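Long-range contacts in putative flagellar protein FliS (Parabacteroides merdae ATCC 43184, PDB 4YOK), which is of unknown function and pairs a prealbumin-like N-terminal domain with a second all-beta domain: residues L23-T28 and V49-D54; N74-N79 and Q194-P199. All coordinates share one frame; numbering follows the deposited sequence.

In the fold
Both contacts sit where the two beta domains of the chain meet, their centres about 10 Å apart. Contact 1 comes first and joins two connections within the N-terminal, transthyretin-related family region: the loop between strands 21-22 and 33-37 and residues 49-54, on and following strand 47-50. Contact 2 follows it along the chain and spans the domains, setting the loop between strands 64-70 and 83-88 against strand 196-202, an outermost strand of its antiparallel sheet. The two touch directly. Asn24 O probably accepts a hydrogen bond from Tyr197 N at 3.0 Å, and Leu25 packs on Pro76, so that residues 23-28 of contact 1 lie directly against both segments of contact 2.

Contact 1 (L23-T28 and V49-D54); sequences LNLRGT and VFVGQD
Two loops of the prealbumin-like domain meet here, with the backbone of Leu25 and Gly27 running against Val51 to Gln53, in the segment that follows on from strand 47-50. One direct hydrogen bond links them, Leu25 N to Gln53 O at 2.9 Å; the donor stands above the carbonyl plane, 37° out of it. Gln53 O is shared, since a water that donates to it at 3.1 Å also accepts from Asn24 ND2. In return, Gln53 CA makes a CA-H...O contact of 3.4 Å with Leu25 O, an oxygen that also takes a hydrogen bond from Arg184. Gly27, with no side chain, lies close in: its CA is 3.5 Å from Gln53 N. Two further waters bridge Gly27 and Gln53, one from Gly27 N to Gln53 OE1, the other from Gly27 O to Gln53 N. Gln53 CG lies anti to its own carbonyl carbon (chi1 -80°) and passes beside Gly27 N at 3.9 Å, while the extended chain beyond carries the amide to Gln142 O and Ala144 N. On the buried side, Leu25 CD1 meets Val51 CG1 at 3.7 Å, the two side chains crossing at a slant. Sparse direct bonding, a close glycine approach and bridging waters characterise this loop-to-loop packing at the domain-facing end of a transthyretin-like beta fold.

Contact 2 (N74-N79 and Q194-P199); sequences NGPWVN and QAIYSP
Backbone torsions of -81° and 50° fold Pro76 into the centre of an inverse gamma turn, closed by a weak Trp77 N to Gly75 O bond, and turn its ring toward Gln194, Ala195 and Ile196. The ring meets mostly backbone: CB lies 3.3 Å from Gln194 O, and CG is 3.5 Å from Ala195 O. Farther along, Pro76 CB reaches Ile196 CB at 4.0 Å, an apolar touch on strand 196-202. No hydrogen bond joins the two segments. Behind the proline, the Trp77 indole carries Gly75 CA over the centre of one face, 3.8 Å above its plane, with Pro76 CD toward the rim of that same face. Gln194 CB rests 4.0 Å from Gly75 CA; CG, anti to the carbonyl carbon (chi1 -82°), comes alongside Asn74 ND2 before the chain bends at chi2, and the two side chains point the same way with their amide planes steeply inclined. That buried Asn74 amide is held from outside the segments, ND2 by Asp193 and Ala31 O, OD1 by Gln33 N. This inverse gamma turn packs against residues 194-196 as part of the buried junction between the transthyretin-related N-terminal region and the C-terminal beta region.

Contact 1 (L23-T28 and V49-D54)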
ATOM      1  N   LEU A  23      -5.034  -2.116   3.933  1.00 21.63           N
ATOM      2  CA  LEU A  23      -4.734  -1.756   2.554  1.00 20.37           C
ATOM      3  C   LEU A  23      -3.396  -2.314   2.173  1.00 23.04           C
ATOM      4  O   LEU A  23      -2.496  -2.385   3.021  1.00 23.20           O
ATOM      5  CB  LEU A  23      -4.718  -0.225   2.396  1.00 20.48           C
ATOM      6  CG  LEU A  23      -6.015   0.520   2.715  1.00 24.52           C
ATOM      7  CD1 LEU A  23      -5.878   1.971   2.319  1.00 25.18           C
ATOM      8  CD2 LEU A  23      -7.223  -0.143   2.044  1.00 24.21           C
ATOM      9  N   ASN A  24      -3.252  -2.667   0.889  1.00 16.40           N
ATOM     10  CA  ASN A  24      -2.014  -3.186   0.295  1.00 15.68           C
ATOM     11  C   ASN A  24      -1.303  -2.004  -0.392  1.00 17.44           C
ATOM     12  O   ASN A  24      -1.874  -1.380  -1.284  1.00 17.78           O
ATOM     13  CB  ASN A  24      -2.380  -4.294  -0.687  1.00 17.98           C
ATOM     14  CG  ASN A  24      -3.176  -5.407  -0.030  1.00 35.23           C
ATOM     15  OD1 ASN A  24      -4.409  -5.504  -0.122  1.00 40.81           O
ATOM     16  ND2 ASN A  24      -2.506  -6.191   0.738  1.00 20.96           N
ATOM     17  N   LEU A  25      -0.122  -1.641   0.101  1.00 14.44           N
ATOM     18  CA  LEU A  25       0.599  -0.446  -0.345  1.00 14.58           C
ATOM     19  C   LEU A  25       2.048  -0.704  -0.725  1.00 17.72           C
ATOM     20  O   LEU A  25       2.566  -1.795  -0.513  1.00 17.40           O
ATOM     21  CB  LEU A  25       0.582   0.559   0.841  1.00 14.72           C
ATOM     22  CG  LEU A  25      -0.827   0.951   1.390  1.00 19.67           C
ATOM     23  CD1 LEU A  25      -0.715   1.652   2.715  1.00 20.88           C
ATOM     24  CD2 LEU A  25      -1.577   1.826   0.401  1.00 19.55           C
ATOM     25  N   ARG A  26       2.727   0.345  -1.194  1.00 16.22           N
ATOM     26  CA  ARG A  26       4.167   0.255  -1.429  1.00 15.82           C
ATOM     27  C   ARG A  26       4.800   0.416  -0.059  1.00 18.59           C
ATOM     28  O   ARG A  26       4.630   1.470   0.585  1.00 16.93           O
ATOM     29  CB  ARG A  26       4.654   1.327  -2.411  1.00 17.13           C
ATOM     30  CG  ARG A  26       6.193   1.335  -2.461  1.00 16.24           C
ATOM     31  CD  ARG A  26       6.780   2.153  -3.608  1.00 17.70           C
ATOM     32  NE  ARG A  26       8.246   2.154  -3.462  1.00 22.76           N
ATOM     33  CZ  ARG A  26       9.042   3.196  -3.665  1.00 26.64           C
ATOM     34  NH1 ARG A  26       8.544   4.350  -4.101  1.00 22.78           N
ATOM     35  NH2 ARG A  26      10.347   3.092  -3.444  1.00 22.14           N
ATOM     36  N   GLY A  27       5.451  -0.644   0.399  1.00 15.82           N
ATOM     37  CA  GLY A  27       6.038  -0.670   1.735  1.00 16.88           C
ATOM     38  C   GLY A  27       7.529  -0.450   1.773  1.00 21.63           C
ATOM     39  O   GLY A  27       8.168  -0.820   2.752  1.00 19.94           O
ATOM     40  N   THR A  28       8.097   0.131   0.707  1.00 19.88           N
ATOM     41  CA  THR A  28       9.547   0.382   0.596  1.00 19.94           C
ATOM     42  C   THR A  28       9.842   1.855   0.313  1.00 22.02           C
ATOM     43  O   THR A  28       8.956   2.568  -0.165  1.00 19.67           O
ATOM     44  CB  THR A  28      10.134  -0.450  -0.559  1.00 26.61           C
ATOM     45  OG1 THR A  28       9.466  -0.086  -1.776  1.00 24.13           O
ATOM     46  CG2 THR A  28      10.065  -1.981  -0.309  1.00 23.46           C
ATOM     47  N   VAL A  49       6.042   7.749  10.740  1.00 22.77           N
ATOM     48  CA  VAL A  49       5.996   6.273  10.795  1.00 23.24           C
ATOM     49  C   VAL A  49       5.803   5.800   9.363  1.00 27.45           C
ATOM     50  O   VAL A  49       5.046   6.404   8.607  1.00 26.02           O
ATOM     51  CB  VAL A  49       5.020   5.592  11.798  1.00 28.69           C
ATOM     52  CG1 VAL A  49       5.356   5.958  13.246  1.00 29.36           C
ATOM     53  CG2 VAL A  49       3.569   5.878  11.479  1.00 28.19           C
ATOM     54  N   PHE A  50       6.537   4.780   8.976  1.00 25.03           N
ATOM     55  CA  PHE A  50       6.520   4.300   7.608  1.00 24.84           C
ATOM     56  C   PHE A  50       5.607   3.068   7.547  1.00 26.56           C
ATOM     57  O   PHE A  50       5.683   2.184   8.401  1.00 27.63           O
ATOM     58  CB  PHE A  50       7.973   4.065   7.126  1.00 27.77           C
ATOM     59  CG  PHE A  50       8.856   5.261   7.458  1.00 31.21           C
ATOM     60  CD1 PHE A  50       9.472   5.372   8.703  1.00 36.30           C
ATOM     61  CD2 PHE A  50       8.985   6.316   6.568  1.00 33.82           C
ATOM     62  CE1 PHE A  50      10.194   6.521   9.050  1.00 37.68           C
ATOM     63  CE2 PHE A  50       9.743   7.453   6.906  1.00 36.48           C
ATOM     64  CZ  PHE A  50      10.344   7.540   8.141  1.00 35.25           C
ATOM     65  N   VAL A  51       4.672   3.078   6.604  1.00 19.86           N
ATOM     66  CA  VAL A  51       3.679   2.008   6.474  1.00 18.61           C
ATOM     67  C   VAL A  51       4.258   0.871   5.607  1.00 21.51           C
ATOM     68  O   VAL A  51       4.930   1.138   4.618  1.00 21.86           O
ATOM     69  CB  VAL A  51       2.356   2.591   5.914  1.00 20.81           C
ATOM     70  CG1 VAL A  51       1.289   1.517   5.812  1.00 20.07           C
ATOM     71  CG2 VAL A  51       1.847   3.747   6.796  1.00 20.21           C
ATOM     72  N   GLY A  52       4.044  -0.377   6.026  1.00 17.44           N
ATOM     73  CA  GLY A  52       4.548  -1.548   5.298  1.00 17.43           C
ATOM     74  C   GLY A  52       3.672  -1.947   4.133  1.00 20.18           C
ATOM     75  O   GLY A  52       2.613  -1.357   3.915  1.00 17.84           O
ATOM     76  N   GLN A  53       4.064  -3.000   3.423  1.00 17.79           N
ATOM     77  CA  GLN A  53       3.322  -3.517   2.268  1.00 19.11           C
ATOM     78  C   GLN A  53       1.896  -3.922   2.566  1.00 21.65           C
ATOM     79  O   GLN A  53       1.032  -3.817   1.701  1.00 20.38           O
ATOM     80  CB  GLN A  53       4.014  -4.783   1.752  1.00 22.03           C
ATOM     81  CG  GLN A  53       5.203  -4.540   0.905  1.00 29.68           C
ATOM     82  CD  GLN A  53       5.391  -5.688  -0.061  1.00 30.31           C
ATOM     83  OE1 GLN A  53       5.706  -5.464  -1.210  1.00 21.09           O
ATOM     84  NE2 GLN A  53       5.258  -6.941   0.401  1.00 23.96           N
ATOM     85  N   ASP A  54       1.670  -4.479   3.772  1.00 20.33           N
ATOM     86  CA  ASP A  54       0.392  -4.988   4.217  1.00 20.57           C
ATOM     87  C   ASP A  54      -0.405  -3.908   4.986  1.00 21.83           C
ATOM     88  O   ASP A  54      -1.432  -4.203   5.588  1.00 21.47           O
ATOM     89  CB  ASP A  54       0.613  -6.251   5.090  1.00 22.96           C
ATOM     90  CG  ASP A  54       1.468  -6.027   6.335  1.00 31.70           C
ATOM     91  OD1 ASP A  54       1.892  -4.860   6.575  1.00 29.42           O
ATOM     92  OD2 ASP A  54       1.762  -7.020   7.040  1.00 35.64           O
TER
HETATM   93  O   HOH W   1       0.108  -6.355   0.158  1.00 28.82           O
HETATM   94  O   HOH W   2       5.994   2.861   2.622  1.00 18.09           O
HETATM   95  O   HOH W   3       6.139  -2.705  -1.504  1.00 19.04           O
HETATM   96  O   HOH W   4       6.992  -3.331   3.914  1.00 30.11           O

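Contact 2 (N74-N79 and Q194-P199)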
ATOM      1  N   ASN A  74      -0.178  12.377   0.582  1.00 19.42           N
ATOM      2  CA  ASN A  74       0.578  11.132   0.474  1.00 18.15           C
ATOM      3  C   ASN A  74      -0.314   9.896   0.693  1.00 21.27           C
ATOM      4  O   ASN A  74      -0.823   9.672   1.800  1.00 20.35           O
ATOM      5  CB  ASN A  74       1.743  11.151   1.499  1.00 18.39           C
ATOM      6  CG  ASN A  74       2.638   9.916   1.529  1.00 27.95           C
ATOM      7  OD1 ASN A  74       3.041   9.452   2.593  1.00 22.23           O
ATOM      8  ND2 ASN A  74       2.987   9.351   0.376  1.00 21.97           N
ATOM      9  N   GLY A  75      -0.426   9.073  -0.348  1.00 16.88           N
ATOM     10  CA  GLY A  75      -1.174   7.823  -0.289  1.00 15.50           C
ATOM     11  C   GLY A  75      -2.272   7.712  -1.332  1.00 18.49           C
ATOM     12  O   GLY A  75      -2.781   8.728  -1.812  1.00 18.07           O
ATOM     13  N   PRO A  76      -2.700   6.471  -1.656  1.00 15.34           N
ATOM     14  CA  PRO A  76      -3.759   6.289  -2.682  1.00 14.74           C
ATOM     15  C   PRO A  76      -5.172   6.526  -2.104  1.00 18.92           C
ATOM     16  O   PRO A  76      -6.081   5.683  -2.244  1.00 18.64           O
ATOM     17  CB  PRO A  76      -3.558   4.831  -3.099  1.00 15.07           C
ATOM     18  CG  PRO A  76      -3.104   4.154  -1.825  1.00 18.41           C
ATOM     19  CD  PRO A  76      -2.177   5.171  -1.182  1.00 16.63           C
ATOM     20  N   TRP A  77      -5.348   7.661  -1.413  1.00 17.90           N
ATOM     21  CA  TRP A  77      -6.605   7.995  -0.760  1.00 17.85           C
ATOM     22  C   TRP A  77      -6.846   9.497  -0.766  1.00 23.27           C
ATOM     23  O   TRP A  77      -5.904  10.267  -1.000  1.00 22.95           O
ATOM     24  CB  TRP A  77      -6.642   7.434   0.683  1.00 16.58           C
ATOM     25  CG  TRP A  77      -5.428   7.759   1.529  1.00 17.55           C
ATOM     26  CD1 TRP A  77      -5.043   8.983   2.006  1.00 20.32           C
ATOM     27  CD2 TRP A  77      -4.422   6.825   1.953  1.00 16.68           C
ATOM     28  NE1 TRP A  77      -3.848   8.862   2.699  1.00 18.93           N
ATOM     29  CE2 TRP A  77      -3.492   7.538   2.744  1.00 20.35           C
ATOM     30  CE3 TRP A  77      -4.264   5.435   1.806  1.00 17.21           C
ATOM     31  CZ2 TRP A  77      -2.399   6.912   3.360  1.00 18.89           C
ATOM     32  CZ3 TRP A  77      -3.186   4.817   2.413  1.00 18.32           C
ATOM     33  CH2 TRP A  77      -2.273   5.547   3.189  1.00 18.82           C
ATOM     34  N   VAL A  78      -8.116   9.907  -0.531  1.00 20.78           N
ATOM     35  CA  VAL A  78      -8.525  11.318  -0.489  1.00 21.03           C
ATOM     36  C   VAL A  78      -7.639  12.050   0.517  1.00 24.05           C
ATOM     37  O   VAL A  78      -7.382  11.537   1.602  1.00 24.32           O
ATOM     38  CB  VAL A  78     -10.038  11.505  -0.130  1.00 25.68           C
ATOM     39  CG1 VAL A  78     -10.463  12.970  -0.218  1.00 25.37           C
ATOM     40  CG2 VAL A  78     -10.945  10.645  -0.997  1.00 25.47           C
ATOM     41  N   ASN A  79      -7.208  13.253   0.170  1.00 21.55           N
ATOM     42  CA  ASN A  79      -6.392  14.100   1.037  1.00 22.52           C
ATOM     43  C   ASN A  79      -7.301  14.813   2.055  1.00 28.27           C
ATOM     44  O   ASN A  79      -7.454  16.037   2.026  1.00 29.34           O
ATOM     45  CB  ASN A  79      -5.582  15.099   0.187  1.00 22.67           C
ATOM     46  CG  ASN A  79      -4.489  15.770   0.958  1.00 38.79           C
ATOM     47  OD1 ASN A  79      -3.954  15.215   1.924  1.00 30.01           O
ATOM     48  ND2 ASN A  79      -4.124  16.975   0.540  1.00 33.16           N
ATOM     49  N   GLN A 194       0.800   7.884  -5.047  1.00 17.75           N
ATOM     50  CA  GLN A 194       1.044   6.481  -4.722  1.00 15.35           C
ATOM     51  C   GLN A 194      -0.105   5.625  -5.191  1.00 18.01           C
ATOM     52  O   GLN A 194      -1.249   6.085  -5.172  1.00 16.89           O
ATOM     53  CB  GLN A 194       1.171   6.323  -3.179  1.00 16.32           C
ATOM     54  CG  GLN A 194       2.565   6.661  -2.607  1.00 17.95           C
ATOM     55  CD  GLN A 194       3.620   5.743  -3.171  1.00 26.13           C
ATOM     56  OE1 GLN A 194       3.465   4.509  -3.214  1.00 19.27           O
ATOM     57  NE2 GLN A 194       4.675   6.337  -3.712  1.00 22.76           N
ATOM     58  N   ALA A 195       0.184   4.398  -5.601  1.00 16.63           N
ATOM     59  CA  ALA A 195      -0.853   3.458  -6.031  1.00 16.08           C
ATOM     60  C   ALA A 195      -1.382   2.625  -4.855  1.00 17.55           C
ATOM     61  O   ALA A 195      -0.744   2.541  -3.784  1.00 15.94           O
ATOM     62  CB  ALA A 195      -0.268   2.513  -7.091  1.00 17.22           C
ATOM     63  N   ILE A 196      -2.532   1.962  -5.085  1.00 15.37           N
ATOM     64  CA  ILE A 196      -3.084   0.915  -4.211  1.00 14.66           C
ATOM     65  C   ILE A 196      -2.752  -0.383  -4.929  1.00 16.72           C
ATOM     66  O   ILE A 196      -2.661  -0.401  -6.163  1.00 16.01           O
ATOM     67  CB  ILE A 196      -4.600   1.077  -3.890  1.00 17.74           C
ATOM     68  CG1 ILE A 196      -5.015   0.152  -2.692  1.00 18.20           C
ATOM     69  CG2 ILE A 196      -5.476   0.849  -5.123  1.00 18.49           C
ATOM     70  CD1 ILE A 196      -5.713   0.839  -1.598  1.00 31.10           C
ATOM     71  N   TYR A 197      -2.509  -1.441  -4.180  1.00 14.55           N
ATOM     72  CA  TYR A 197      -2.119  -2.714  -4.765  1.00 13.99           C
ATOM     73  C   TYR A 197      -3.005  -3.858  -4.295  1.00 17.88           C
ATOM     74  O   TYR A 197      -3.791  -3.733  -3.353  1.00 17.62           O
ATOM     75  CB  TYR A 197      -0.658  -3.013  -4.364  1.00 14.23           C
ATOM     76  CG  TYR A 197       0.392  -2.036  -4.868  1.00 15.24           C
ATOM     77  CD1 TYR A 197       0.678  -0.865  -4.172  1.00 17.17           C
ATOM     78  CD2 TYR A 197       1.132  -2.312  -6.018  1.00 15.68           C
ATOM     79  CE1 TYR A 197       1.652   0.024  -4.624  1.00 18.31           C
ATOM     80  CE2 TYR A 197       2.097  -1.426  -6.489  1.00 15.74           C
ATOM     81  CZ  TYR A 197       2.346  -0.256  -5.792  1.00 19.69           C
ATOM     82  OH  TYR A 197       3.309   0.597  -6.228  1.00 17.50           O
ATOM     83  N   SER A 198      -2.843  -4.998  -4.938  1.00 16.78           N
ATOM     84  CA  SER A 198      -3.387  -6.264  -4.481  1.00 16.33           C
ATOM     85  C   SER A 198      -2.431  -6.807  -3.409  1.00 18.97           C
ATOM     86  O   SER A 198      -1.303  -6.314  -3.324  1.00 16.22           O
ATOM     87  CB  SER A 198      -3.440  -7.243  -5.660  1.00 17.17           C
ATOM     88  OG  SER A 198      -2.136  -7.611  -6.097  1.00 19.19           O
ATOM     89  N   PRO A 199      -2.776  -7.850  -2.628  1.00 18.97           N
ATOM     90  CA  PRO A 199      -1.728  -8.517  -1.826  1.00 19.60           C
ATOM     91  C   PRO A 199      -0.675  -9.112  -2.766  1.00 22.50           C
ATOM     92  O   PRO A 199      -0.956  -9.336  -3.959  1.00 22.06           O
ATOM     93  CB  PRO A 199      -2.489  -9.669  -1.129  1.00 22.29           C
ATOM     94  CG  PRO A 199      -3.931  -9.318  -1.247  1.00 27.08           C
ATOM     95  CD  PRO A 199      -4.065  -8.572  -2.528  1.00 21.78           C
TER